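Local atomic coordinates of glycosyl hydrolases family 31 family protein (Aspergillus niger, PDB entry 6DRU), a protein that catalyses the hydrolysis of terminal alpha-linked xylose from the non-reducing end of xyloglucan oligosaccharides, as a glycoside hydrolase of family 31. Residues G41-F46 and S212-D217; V180-K185 and D229-R234; R560-Y563 and T569-N572; V664-T669 and K675-W680. All coordinates share one frame; numbering follows the deposited sequence.

Contact 1 (G41-F46 and S212-D217)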
loop_
_atom_site.group_PDB
_atom_site.type_symbol
_atom_site.label_atom_id
_atom_site.label_comp_id
_atom_site.label_asym_id
_atom_site.label_seq_id
_atom_site.Cartn_x
_atom_site.Cartn_y
_atom_site.Cartn_z
ATOM N N GLY A 41 -9.322 -19.328 10.988
ATOM C CA GLY A 41 -10.510 -19.990 11.473
ATOM C C GLY A 41 -11.711 -19.084 11.624
ATOM O O GLY A 41 -12.826 -19.583 11.816
ATOM N N ASN A 42 -11.516 -17.767 11.540
ATOM C CA ASN A 42 -12.599 -16.798 11.622
ATOM C C ASN A 42 -12.962 -16.218 10.262
ATOM O O ASN A 42 -13.572 -15.145 10.196
ATOM C CB ASN A 42 -12.231 -15.675 12.595
ATOM C CG ASN A 42 -10.883 -15.048 12.286
ATOM O OD1 ASN A 42 -10.699 -14.416 11.243
ATOM N ND2 ASN A 42 -9.936 -15.204 13.203
ATOM N N GLU A 43 -12.591 -16.893 9.177
ATOM C CA GLU A 43 -12.996 -16.444 7.854
ATOM C C GLU A 43 -14.499 -16.619 7.673
ATOM O O GLU A 43 -15.123 -17.502 8.269
ATOM C CB GLU A 43 -12.242 -17.217 6.770
ATOM C CG GLU A 43 -10.763 -16.867 6.651
ATOM C CD GLU A 43 -9.886 -17.671 7.593
ATOM O OE1 GLU A 43 -10.407 -18.600 8.248
ATOM O OE2 GLU A 43 -8.672 -17.377 7.676
ATOM N N ILE A 44 -15.079 -15.770 6.831
ATOM C CA ILE A 44 -16.514 -15.788 6.569
ATOM C C ILE A 44 -16.798 -16.773 5.443
ATOM O O ILE A 44 -16.197 -16.692 4.365
ATOM C CB ILE A 44 -17.038 -14.382 6.226
ATOM C CG1 ILE A 44 -17.048 -13.478 7.466
ATOM C CG2 ILE A 44 -18.425 -14.463 5.604
ATOM C CD1 ILE A 44 -15.723 -12.851 7.806
ATOM N N SER A 45 -17.714 -17.705 5.697
ATOM C CA SER A 45 -18.075 -18.748 4.749
ATOM C C SER A 45 -19.579 -18.728 4.541
ATOM O O SER A 45 -20.342 -18.446 5.470
ATOM C CB SER A 45 -17.636 -20.136 5.238
ATOM O OG SER A 45 -18.035 -21.148 4.328
ATOM N N PHE A 46 -20.000 -19.012 3.312
ATOM C CA PHE A 46 -21.408 -18.994 2.946
ATOM C C PHE A 46 -21.946 -20.385 2.644
ATOM O O PHE A 46 -23.098 -20.513 2.215
ATOM C CB PHE A 46 -21.624 -18.064 1.751
ATOM C CG PHE A 46 -21.249 -16.634 2.027
ATOM C CD1 PHE A 46 -22.139 -15.779 2.658
ATOM C CD2 PHE A 46 -20.001 -16.149 1.666
ATOM C CE1 PHE A 46 -21.794 -14.462 2.920
ATOM C CE2 PHE A 46 -19.649 -14.834 1.924
ATOM C CZ PHE A 46 -20.546 -13.990 2.552
ATOM N N SER A 212 -8.562 -8.700 -1.171
ATOM C CA SER A 212 -7.799 -8.914 0.050
ATOM C C SER A 212 -8.423 -10.075 0.802
ATOM O O SER A 212 -9.632 -10.075 1.052
ATOM C CB SER A 212 -7.776 -7.654 0.923
ATOM O OG SER A 212 -7.126 -7.898 2.159
ATOM N N THR A 213 -7.603 -11.060 1.154
ATOM C CA THR A 213 -8.097 -12.242 1.844
ATOM C C THR A 213 -6.930 -12.935 2.529
ATOM O O THR A 213 -5.762 -12.625 2.282
ATOM C CB THR A 213 -8.804 -13.200 0.879
ATOM O OG1 THR A 213 -9.365 -14.295 1.614
ATOM C CG2 THR A 213 -7.821 -13.739 -0.150
ATOM N N THR A 214 -7.267 -13.879 3.405
ATOM C CA THR A 214 -6.286 -14.745 4.039
ATOM C C THR A 214 -6.452 -16.201 3.638
ATOM O O THR A 214 -5.706 -17.054 4.132
ATOM C CB THR A 214 -6.365 -14.623 5.567
ATOM O OG1 THR A 214 -7.597 -15.191 6.033
ATOM C CG2 THR A 214 -6.289 -13.161 5.989
ATOM N N LEU A 215 -7.401 -16.508 2.751
ATOM C CA LEU A 215 -7.723 -17.881 2.385
ATOM C C LEU A 215 -8.625 -17.918 1.158
ATOM O O LEU A 215 -9.628 -17.199 1.099
ATOM C CB LEU A 215 -8.401 -18.602 3.553
ATOM C CG LEU A 215 -9.011 -19.970 3.238
ATOM C CD1 LEU A 215 -7.931 -20.955 2.830
ATOM C CD2 LEU A 215 -9.806 -20.494 4.424
ATOM N N VAL A 216 -8.281 -18.753 0.179
ATOM C CA VAL A 216 -9.103 -18.972 -1.006
ATOM C C VAL A 216 -9.936 -20.226 -0.783
ATOM O O VAL A 216 -9.447 -21.219 -0.228
ATOM C CB VAL A 216 -8.234 -19.094 -2.273
ATOM C CG1 VAL A 216 -9.105 -19.250 -3.505
ATOM C CG2 VAL A 216 -7.336 -17.878 -2.412
ATOM N N ASP A 217 -11.196 -20.187 -1.214
ATOM C CA ASP A 217 -12.139 -21.263 -0.924
ATOM C C ASP A 217 -13.167 -21.339 -2.043
ATOM O O ASP A 217 -13.858 -20.353 -2.317
ATOM C CB ASP A 217 -12.821 -21.026 0.430
ATOM C CG ASP A 217 -13.706 -22.183 0.862
ATOM O OD1 ASP A 217 -13.710 -23.231 0.182
ATOM O OD2 ASP A 217 -14.394 -22.045 1.896
#

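Contact 2 (V180-K185 and D229-R234)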
loop_
_atom_site.group_PDB
_atom_site.type_symbol
_atom_site.label_atom_id
_atom_site.label_comp_id
_atom_site.label_asym_id
_atom_site.label_seq_id
_atom_site.Cartn_x
_atom_site.Cartn_y
_atom_site.Cartn_z
ATOM N N VAL A 180 -21.765 -17.569 -8.105
ATOM C CA VAL A 180 -22.377 -18.893 -8.139
ATOM C C VAL A 180 -22.952 -19.068 -9.537
ATOM O O VAL A 180 -23.884 -18.351 -9.919
ATOM C CB VAL A 180 -23.471 -19.062 -7.074
ATOM C CG1 VAL A 180 -24.203 -20.381 -7.271
ATOM C CG2 VAL A 180 -22.874 -18.983 -5.679
ATOM N N PHE A 181 -22.400 -20.006 -10.305
ATOM C CA PHE A 181 -22.832 -20.180 -11.682
ATOM C C PHE A 181 -22.922 -21.656 -12.035
ATOM O O PHE A 181 -22.253 -22.500 -11.432
ATOM C CB PHE A 181 -21.892 -19.463 -12.666
ATOM C CG PHE A 181 -20.552 -20.130 -12.841
ATOM C CD1 PHE A 181 -20.348 -21.056 -13.855
ATOM C CD2 PHE A 181 -19.489 -19.807 -12.017
ATOM C CE1 PHE A 181 -19.115 -21.660 -14.028
ATOM C CE2 PHE A 181 -18.254 -20.404 -12.188
ATOM C CZ PHE A 181 -18.068 -21.335 -13.194
ATOM N N MET A 182 -23.766 -21.953 -13.019
ATOM C CA MET A 182 -23.859 -23.272 -13.629
ATOM C C MET A 182 -23.287 -23.215 -15.038
ATOM O O MET A 182 -23.436 -22.209 -15.739
ATOM C CB MET A 182 -25.307 -23.764 -13.696
ATOM C CG MET A 182 -26.005 -23.907 -12.359
ATOM S SD MET A 182 -27.670 -24.572 -12.565
ATOM C CE MET A 182 -28.354 -23.424 -13.759
ATOM N N SER A 183 -22.632 -24.295 -15.445
ATOM C CA SER A 183 -22.135 -24.448 -16.802
ATOM C C SER A 183 -22.913 -25.549 -17.509
ATOM O O SER A 183 -23.350 -26.521 -16.886
ATOM C CB SER A 183 -20.639 -24.772 -16.811
ATOM O OG SER A 183 -20.178 -25.012 -18.128
ATOM N N ASN A 184 -23.091 -25.388 -18.821
ATOM C CA ASN A 184 -23.776 -26.416 -19.595
ATOM C C ASN A 184 -22.945 -27.682 -19.760
ATOM O O ASN A 184 -23.473 -28.684 -20.252
ATOM C CB ASN A 184 -24.185 -25.867 -20.964
ATOM C CG ASN A 184 -23.010 -25.342 -21.760
ATOM O OD1 ASN A 184 -21.912 -25.176 -21.232
ATOM N ND2 ASN A 184 -23.236 -25.078 -23.041
ATOM N N LYS A 185 -21.672 -27.670 -19.358
ATOM C CA LYS A 185 -20.887 -28.897 -19.337
ATOM C C LYS A 185 -21.332 -29.857 -18.244
ATOM O O LYS A 185 -20.879 -31.007 -18.231
ATOM C CB LYS A 185 -19.402 -28.578 -19.160
ATOM C CG LYS A 185 -18.711 -28.134 -20.434
ATOM C CD LYS A 185 -17.202 -28.156 -20.276
ATOM C CE LYS A 185 -16.513 -27.716 -21.556
ATOM N NZ LYS A 185 -15.094 -27.332 -21.323
ATOM N N ASP A 229 -31.751 -29.347 -12.762
ATOM C CA ASP A 229 -32.480 -29.424 -11.502
ATOM C C ASP A 229 -31.626 -30.049 -10.409
ATOM O O ASP A 229 -31.769 -29.700 -9.231
ATOM C CB ASP A 229 -33.776 -30.211 -11.692
ATOM C CG ASP A 229 -34.792 -29.464 -12.532
ATOM O OD1 ASP A 229 -34.846 -28.219 -12.427
ATOM O OD2 ASP A 229 -35.533 -30.115 -13.299
ATOM N N THR A 230 -30.733 -30.969 -10.777
ATOM C CA THR A 230 -29.830 -31.555 -9.794
ATOM C C THR A 230 -28.763 -30.556 -9.369
ATOM O O THR A 230 -28.418 -30.477 -8.183
ATOM C CB THR A 230 -29.188 -32.823 -10.353
ATOM O OG1 THR A 230 -30.209 -33.781 -10.653
ATOM C CG2 THR A 230 -28.224 -33.424 -9.343
ATOM N N LEU A 231 -28.225 -29.788 -10.320
ATOM C CA LEU A 231 -27.257 -28.749 -9.980
ATOM C C LEU A 231 -27.828 -27.785 -8.948
ATOM O O LEU A 231 -27.167 -27.457 -7.955
ATOM C CB LEU A 231 -26.825 -27.998 -11.240
ATOM C CG LEU A 231 -25.820 -28.699 -12.152
ATOM C CD1 LEU A 231 -25.542 -27.855 -13.384
ATOM C CD2 LEU A 231 -24.531 -28.981 -11.398
ATOM N N GLN A 232 -29.065 -27.329 -9.158
ATOM C CA GLN A 232 -29.703 -26.454 -8.180
ATOM C C GLN A 232 -29.992 -27.185 -6.876
ATOM O O GLN A 232 -30.004 -26.561 -5.809
ATOM C CB GLN A 232 -30.990 -25.864 -8.758
ATOM C CG GLN A 232 -30.758 -24.845 -9.858
ATOM C CD GLN A 232 -29.987 -23.633 -9.371
ATOM O OE1 GLN A 232 -30.265 -23.097 -8.298
ATOM N NE2 GLN A 232 -29.013 -23.195 -10.160
ATOM N N GLN A 233 -30.230 -28.497 -6.939
ATOM C CA GLN A 233 -30.392 -29.270 -5.712
ATOM C C GLN A 233 -29.098 -29.296 -4.910
ATOM O O GLN A 233 -29.123 -29.242 -3.674
ATOM C CB GLN A 233 -30.843 -30.692 -6.040
ATOM C CG GLN A 233 -31.633 -31.372 -4.930
ATOM C CD GLN A 233 -31.772 -32.866 -5.152
ATOM O OE1 GLN A 233 -32.019 -33.319 -6.268
ATOM N NE2 GLN A 233 -31.620 -33.639 -4.083
ATOM N N ARG A 234 -27.956 -29.376 -5.598
ATOM C CA ARG A 234 -26.665 -29.395 -4.921
ATOM C C ARG A 234 -26.270 -28.011 -4.418
ATOM O O ARG A 234 -25.721 -27.885 -3.317
ATOM C CB ARG A 234 -25.593 -29.943 -5.861
ATOM C CG ARG A 234 -25.911 -31.311 -6.441
ATOM C CD ARG A 234 -25.641 -32.423 -5.443
ATOM N NE ARG A 234 -25.873 -33.743 -6.022
ATOM C CZ ARG A 234 -26.995 -34.439 -5.870
ATOM N NH1 ARG A 234 -27.996 -33.943 -5.157
ATOM N NH2 ARG A 234 -27.116 -35.634 -6.432
#

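Contact 3 (R560-Y563 and T569-N572)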
loop_
_atom_site.group_PDB
_atom_site.type_symbol
_atom_site.label_atom_id
_atom_site.label_comp_id
_atom_site.label_asym_id
_atom_site.label_seq_id
_atom_site.Cartn_x
_atom_site.Cartn_y
_atom_site.Cartn_z
ATOM N N ARG A 560 -44.299 7.678 -9.889
ATOM C CA ARG A 560 -45.053 8.072 -11.068
ATOM C C ARG A 560 -45.124 9.590 -11.196
ATOM O O ARG A 560 -44.928 10.334 -10.232
ATOM C CB ARG A 560 -46.470 7.496 -11.016
ATOM C CG ARG A 560 -46.532 5.998 -10.768
ATOM C CD ARG A 560 -46.127 5.211 -12.000
ATOM N NE ARG A 560 -46.203 3.773 -11.767
ATOM C CZ ARG A 560 -45.143 2.985 -11.617
ATOM N NH1 ARG A 560 -43.921 3.493 -11.694
ATOM N NH2 ARG A 560 -45.307 1.686 -11.405
ATOM N N THR A 561 -45.410 10.041 -12.411
ATOM C CA THR A 561 -45.801 11.414 -12.683
ATOM C C THR A 561 -47.229 11.415 -13.217
ATOM O O THR A 561 -47.774 10.374 -13.592
ATOM C CB THR A 561 -44.831 12.089 -13.667
ATOM O OG1 THR A 561 -45.290 13.413 -13.966
ATOM C CG2 THR A 561 -44.704 11.288 -14.948
ATOM N N CYS A 562 -47.852 12.591 -13.236
ATOM C CA CYS A 562 -49.269 12.667 -13.561
ATOM C C CYS A 562 -49.639 14.106 -13.891
ATOM O O CYS A 562 -48.884 15.043 -13.624
ATOM C CB CYS A 562 -50.130 12.129 -12.411
ATOM S SG CYS A 562 -49.940 12.989 -10.820
ATOM N N TYR A 563 -50.820 14.262 -14.493
ATOM C CA TYR A 563 -51.389 15.576 -14.766
ATOM C C TYR A 563 -52.312 16.066 -13.659
ATOM O O TYR A 563 -52.496 17.281 -13.520
ATOM C CB TYR A 563 -52.171 15.554 -16.083
ATOM C CG TYR A 563 -51.326 15.367 -17.324
ATOM C CD1 TYR A 563 -50.035 15.874 -17.399
ATOM C CD2 TYR A 563 -51.824 14.682 -18.426
ATOM C CE1 TYR A 563 -49.264 15.704 -18.540
ATOM C CE2 TYR A 563 -51.063 14.505 -19.568
ATOM C CZ TYR A 563 -49.785 15.017 -19.621
ATOM O OH TYR A 563 -49.028 14.840 -20.759
ATOM N N THR A 569 -47.791 12.370 -3.590
ATOM C CA THR A 569 -47.198 11.969 -4.860
ATOM C C THR A 569 -48.303 11.480 -5.788
ATOM O O THR A 569 -49.448 11.282 -5.373
ATOM C CB THR A 569 -46.140 10.870 -4.676
ATOM O OG1 THR A 569 -46.714 9.760 -3.975
ATOM C CG2 THR A 569 -44.955 11.398 -3.887
ATOM N N CYS A 570 -47.953 11.278 -7.056
ATOM C CA CYS A 570 -48.905 10.716 -8.004
ATOM C C CYS A 570 -49.262 9.283 -7.621
ATOM O O CYS A 570 -48.491 8.579 -6.963
ATOM C CB CYS A 570 -48.344 10.757 -9.426
ATOM S SG CYS A 570 -48.114 12.427 -10.104
ATOM N N ALA A 571 -50.451 8.855 -8.038
ATOM C CA ALA A 571 -51.020 7.598 -7.580
ATOM C C ALA A 571 -50.472 6.408 -8.367
ATOM O O ALA A 571 -49.900 6.547 -9.453
ATOM C CB ALA A 571 -52.544 7.631 -7.687
ATOM N N ASN A 572 -50.661 5.214 -7.786
ATOM C CA ASN A 572 -50.248 3.960 -8.411
ATOM C C ASN A 572 -51.203 2.829 -8.041
ATOM O O ASN A 572 -50.784 1.672 -7.921
ATOM C CB ASN A 572 -48.804 3.606 -8.008
ATOM C CG ASN A 572 -48.234 2.441 -8.805
ATOM O OD1 ASN A 572 -48.093 2.516 -10.025
ATOM N ND2 ASN A 572 -47.903 1.357 -8.111
#

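Contact 4 (V664-T669 and K675-W680)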
loop_
_atom_site.group_PDB
_atom_site.type_symbol
_atom_site.label_atom_id
_atom_site.label_comp_id
_atom_site.label_asym_id
_atom_site.label_seq_id
_atom_site.Cartn_x
_atom_site.Cartn_y
_atom_site.Cartn_z
ATOM N N VAL A 664 -44.487 -16.362 -29.829
ATOM C CA VAL A 664 -43.986 -17.142 -28.703
ATOM C C VAL A 664 -43.398 -18.438 -29.238
ATOM O O VAL A 664 -44.037 -19.131 -30.041
ATOM C CB VAL A 664 -45.097 -17.428 -27.678
ATOM C CG1 VAL A 664 -44.561 -18.289 -26.546
ATOM C CG2 VAL A 664 -45.676 -16.126 -27.147
ATOM N N TYR A 665 -42.188 -18.767 -28.797
ATOM C CA TYR A 665 -41.568 -20.039 -29.142
ATOM C C TYR A 665 -42.008 -21.103 -28.145
ATOM O O TYR A 665 -41.691 -21.016 -26.953
ATOM C CB TYR A 665 -40.044 -19.937 -29.163
ATOM C CG TYR A 665 -39.394 -21.271 -29.441
ATOM C CD1 TYR A 665 -39.384 -21.800 -30.724
ATOM C CD2 TYR A 665 -38.809 -22.011 -28.422
ATOM C CE1 TYR A 665 -38.806 -23.021 -30.988
ATOM C CE2 TYR A 665 -38.224 -23.236 -28.677
ATOM C CZ TYR A 665 -38.227 -23.735 -29.965
ATOM O OH TYR A 665 -37.649 -24.951 -30.235
ATOM N N LEU A 666 -42.738 -22.105 -28.633
ATOM C CA LEU A 666 -43.128 -23.237 -27.805
ATOM C C LEU A 666 -42.043 -24.300 -27.900
ATOM O O LEU A 666 -41.825 -24.849 -28.992
ATOM C CB LEU A 666 -44.464 -23.798 -28.259
ATOM C CG LEU A 666 -45.605 -22.785 -28.251
ATOM C CD1 LEU A 666 -46.794 -23.332 -29.009
ATOM C CD2 LEU A 666 -45.989 -22.425 -26.826
ATOM N N PRO A 667 -41.334 -24.610 -26.817
ATOM C CA PRO A 667 -40.263 -25.607 -26.900
ATOM C C PRO A 667 -40.815 -27.006 -27.133
ATOM O O PRO A 667 -41.987 -27.302 -26.891
ATOM C CB PRO A 667 -39.572 -25.505 -25.533
ATOM C CG PRO A 667 -40.050 -24.206 -24.943
ATOM C CD PRO A 667 -41.427 -24.009 -25.479
ATOM N N GLN A 668 -39.931 -27.875 -27.613
ATOM C CA GLN A 668 -40.259 -29.280 -27.794
ATOM C C GLN A 668 -40.252 -29.989 -26.446
ATOM O O GLN A 668 -39.414 -29.699 -25.585
ATOM C CB GLN A 668 -39.255 -29.936 -28.743
ATOM C CG GLN A 668 -39.540 -31.386 -29.059
ATOM C CD GLN A 668 -40.376 -31.544 -30.307
ATOM O OE1 GLN A 668 -41.603 -31.613 -30.244
ATOM N NE2 GLN A 668 -39.712 -31.602 -31.458
ATOM N N THR A 669 -41.202 -30.905 -26.252
ATOM C CA THR A 669 -41.317 -31.651 -25.006
ATOM C C THR A 669 -40.923 -33.116 -25.135
ATOM O O THR A 669 -40.731 -33.778 -24.108
ATOM C CB THR A 669 -42.745 -31.567 -24.450
ATOM O OG1 THR A 669 -43.666 -32.121 -25.402
ATOM C CG2 THR A 669 -43.117 -30.121 -24.161
ATOM N N LYS A 675 -50.114 -32.394 -28.976
ATOM C CA LYS A 675 -50.112 -30.933 -28.940
ATOM C C LYS A 675 -50.218 -30.551 -27.469
ATOM O O LYS A 675 -51.325 -30.385 -26.937
ATOM C CB LYS A 675 -51.255 -30.363 -29.777
ATOM C CG LYS A 675 -51.154 -30.733 -31.254
ATOM C CD LYS A 675 -52.450 -30.473 -32.004
ATOM C CE LYS A 675 -52.680 -28.996 -32.255
ATOM N NZ LYS A 675 -53.977 -28.761 -32.952
ATOM N N PRO A 676 -49.088 -30.405 -26.775
ATOM C CA PRO A 676 -49.135 -30.292 -25.312
ATOM C C PRO A 676 -49.374 -28.877 -24.805
ATOM O O PRO A 676 -49.786 -28.695 -23.656
ATOM C CB PRO A 676 -47.755 -30.811 -24.877
ATOM C CG PRO A 676 -46.950 -31.021 -26.165
ATOM C CD PRO A 676 -47.707 -30.376 -27.278
ATOM N N TRP A 677 -49.127 -27.874 -25.642
ATOM C CA TRP A 677 -49.217 -26.480 -25.223
ATOM C C TRP A 677 -50.628 -25.960 -25.473
ATOM O O TRP A 677 -51.100 -25.955 -26.614
ATOM C CB TRP A 677 -48.188 -25.622 -25.959
ATOM C CG TRP A 677 -46.769 -26.005 -25.668
ATOM C CD1 TRP A 677 -45.897 -26.625 -26.514
ATOM C CD2 TRP A 677 -46.056 -25.791 -24.443
ATOM N NE1 TRP A 677 -44.686 -26.811 -25.892
ATOM C CE2 TRP A 677 -44.757 -26.308 -24.620
ATOM C CE3 TRP A 677 -46.390 -25.212 -23.213
ATOM C CZ2 TRP A 677 -43.791 -26.264 -23.614
ATOM C CZ3 TRP A 677 -45.429 -25.167 -22.217
ATOM C CH2 TRP A 677 -44.146 -25.693 -22.423
ATOM N N THR A 678 -51.290 -25.514 -24.409
ATOM C CA THR A 678 -52.629 -24.945 -24.482
ATOM C C THR A 678 -52.548 -23.461 -24.159
ATOM O O THR A 678 -52.092 -23.084 -23.075
ATOM C CB THR A 678 -53.583 -25.645 -23.517
ATOM O OG1 THR A 678 -53.623 -27.047 -23.810
ATOM C CG2 THR A 678 -54.984 -25.062 -23.632
ATOM N N TYR A 679 -52.983 -22.625 -25.099
ATOM C CA TYR A 679 -53.005 -21.190 -24.861
ATOM C C TYR A 679 -54.062 -20.850 -23.817
ATOM O O TYR A 679 -55.171 -21.390 -23.832
ATOM C CB TYR A 679 -53.271 -20.438 -26.163
ATOM C CG TYR A 679 -52.960 -18.963 -26.089
ATOM C CD1 TYR A 679 -51.685 -18.520 -25.756
ATOM C CD2 TYR A 679 -53.929 -18.012 -26.374
ATOM C CE1 TYR A 679 -51.392 -17.174 -25.689
ATOM C CE2 TYR A 679 -53.644 -16.661 -26.313
ATOM C CZ TYR A 679 -52.373 -16.247 -25.971
ATOM O OH TYR A 679 -52.086 -14.904 -25.911
ATOM N N TRP A 680 -53.704 -19.950 -22.898
ATOM C CA TRP A 680 -54.554 -19.692 -21.740
ATOM C C TRP A 680 -55.866 -19.028 -22.139
ATOM O O TRP A 680 -56.921 -19.346 -21.579
ATOM C CB TRP A 680 -53.806 -18.826 -20.729
ATOM C CG TRP A 680 -54.538 -18.635 -19.438
ATOM C CD1 TRP A 680 -55.437 -17.650 -19.137
ATOM C CD2 TRP A 680 -54.431 -19.451 -18.264
ATOM N NE1 TRP A 680 -55.896 -17.805 -17.850
ATOM C CE2 TRP A 680 -55.294 -18.902 -17.293
ATOM C CE3 TRP A 680 -53.690 -20.592 -17.941
ATOM C CZ2 TRP A 680 -55.434 -19.456 -16.021
ATOM C CZ3 TRP A 680 -53.832 -21.142 -16.678
ATOM C CH2 TRP A 680 -54.697 -20.573 -15.734
#

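Contact 1 (G41-F46 and S212-D217)
Thr214 and Glu43 make the one direct polar link between loop 41-46 and the turn at 212-217: the hydroxyl OG1 of Thr214 donates to OE2 of Glu43 over 2.9 Å, on the anti lone pair, the side facing away from the other carboxylate oxygen. Thr214 holds OG1 between its backbone N and carbonyl carbon (chi1 69°), which aims the hydroxyl at the loop. Beside this bond the carboxylate carbon CD of Glu43 lies 4.2 Å from the methyl CD2 of Leu215. Farther along, Ser45 OG and Asp217 OD2 stay 4.5 Å apart; both turn to Asn192, and Asp217 also forms a salt bridge with Arg30.

The second shell keeps the carboxylate in place. A bend at chi2 (87°) turns it back toward its own loop, where Gly41 N reaches Glu43 OE1 at 3.0 Å, on the syn side but tilted 26° out of the carboxylate plane, and Ser40 N bonds to OE2. Three donors thus share the two oxygens, which probably favours the charged form. Within the opposing turn, Thr213 OG1 gives a hydrogen bond to Leu215 O at 3.0 Å.

This is a surface contact within the beta-rich N-terminal region. The 212-217 turn carries the chain from strand 205-213 of one sheet to strand 216-222 of another, and Leu215 and Asp217 rest on side chains of the neighbouring strand 28-35.

Contact 2 (V180-K185 and D229-R234)
Strand 180-183 and helix 229-234 run nearly antiparallel, at 154° between their directions, with axes 10.0 Å apart at closest approach; Met182 and Leu231 face each other where the backbones are nearest. Strand 176-183 belongs to the N-terminal mixed sheet, and helix 228-239, which follows strand 216-222 of that sheet, packs against it. Met182 bridges the gap. With its CG anti to the carbonyl carbon (chi1 -61°) and chi2 extended, it sends SD straight out from the strand, and a bend at chi3 then turns the methyl CE aside. Met182 SD rests 3.8 Å from Leu231 CB, while Leu231 CD1 lies 4.1 Å from Met182 CG, the two chains crossing at a slant.

Gln232 comes in across the methionine at about a right angle, its chain curled at chi2. Its NE2 points at Met182 SD over 3.1 Å, a weak N-H...S hydrogen bond. Ser183 faces the other way, its OG closing an ST turn with Lys185 N and bonding to Glu147.

Strand and helix are therefore joined mainly by apolar contact, and the buried amide nitrogen of Gln232 is satisfied mainly by Ala507 O, in helix 492-508, with Met182 SD a weak second acceptor.

Contact 3 (R560-Y563 and T569-N572)
Cys562 and Cys570 are covalently joined, SG to SG at 2.0 Å, and this disulfide is the tight part of the contact. Its chi3 of -78° marks a left-handed twist. The two cysteines approach with different first torsions: Cys562 holds its sulfur between backbone N and carbonyl carbon, whereas Cys570 swings its sulfur anti to the carbonyl carbon. Cys570 CB also lies 3.5 Å from Arg560 O.

The bond closes a short loop of the family 31 TIM-barrel domain, between strand 554-555 and helix 582-594, pinning together two segments that have no regular secondary structure.

On the buried side the bonds between the two segments are weak. Arg560 CG lies 3.7 Å from Ala571 O, and the guanidinium meets Asn572 obliquely, the two planes 80° apart. NE and NH2 of Arg560 make at most weak hydrogen bonds to Asn572 OD1, an oxygen whose position is doubtful. Firmer partners hold both side chains from outside: Arg560 NH1 bonds to Gly519 O and NE to Tyr577 OH, and Asn572 ND2 to Thr556 OG1 and Ser255 O. Past the disulfide, by contrast, the chain runs outward to the exposed Tyr563, whose side chain points away from 569-572; this residue touches a mannose of an attached glycan and a glucose that probably belongs to the bound xyloglucan product.

Contact 4 (V664-T669 and K675-W680)
Trp677 reaches from its strand across to the end of strand 661-666 and meets three residues there in turn. It begins at CB, 4.0 Å from the methyl CD2 of Leu666. With CG set anti to the carbonyl carbon (chi1 -63°), the indole is directed over the opposing chain, and Leu666 lies against one of its faces. CG and CD2 of the ring both meet Leu666 CD2, and Trp677 CD1 comes within 3.6 Å of Leu666 CB. That CB sits 4.0 Å from the centroid of the five-membered ring and 27° off its normal, a CH-pi contact.

Next comes NE1, the polar atom of the ring: Trp677 NE1 donates to Pro667 O over 2.9 Å with an N-H...O angle of 154°. The acceptor lies near the indole plane and the donor in the carbonyl plane, so the bond is well aligned and helps fix the rotation of the ring while satisfying a buried N-H. CE2 lies near both O and CD of Pro667. Beyond it, Trp677 CZ2 touches Pro667 CD at 3.8 Å, the proline crossing the indole at about a right angle. Trp677 CZ2 is also approached by Thr669 CG2, at 4.0 Å.

Thr669 OG1 points at the CG corner of the Pro676 ring, 3.5 Å away, while the same hydroxyl hydrogen-bonds to Gln671 in the connecting loop. Phe704 and Leu706 add further apolar contacts to Trp677. The two strands belong to different sheets, 661-666 pairing with 690-695 and 677-679 lying between 703-705 and 685-686; an indole packed between them joins the two layers in the beta-sheet part of the C-terminal domain of this family 31 enzyme.

Contacts 1 and 2 both reach the eight-stranded sheet of the N-terminal region; their segments alternate along the chain, and strand 216-222 leads on to helix 228-239. Their centres are about 23 Å apart, with nearest atoms about 8 Å apart. The centres of contact 4, in the C-terminal domain, and contact 2 are about 25 Å apart, whereas those of contacts 3 and 1 are about 48 Å apart, across the centre of the chain. Contact 3 comes closest to the catalytic machinery: the side chain of Arg560 is about 10 Å from that of Asp487, the probable proton donor, and that of Thr561 about 5 Å from a bound glucose. Contacts 1, 2 and 4 lie away from the xylose pocket.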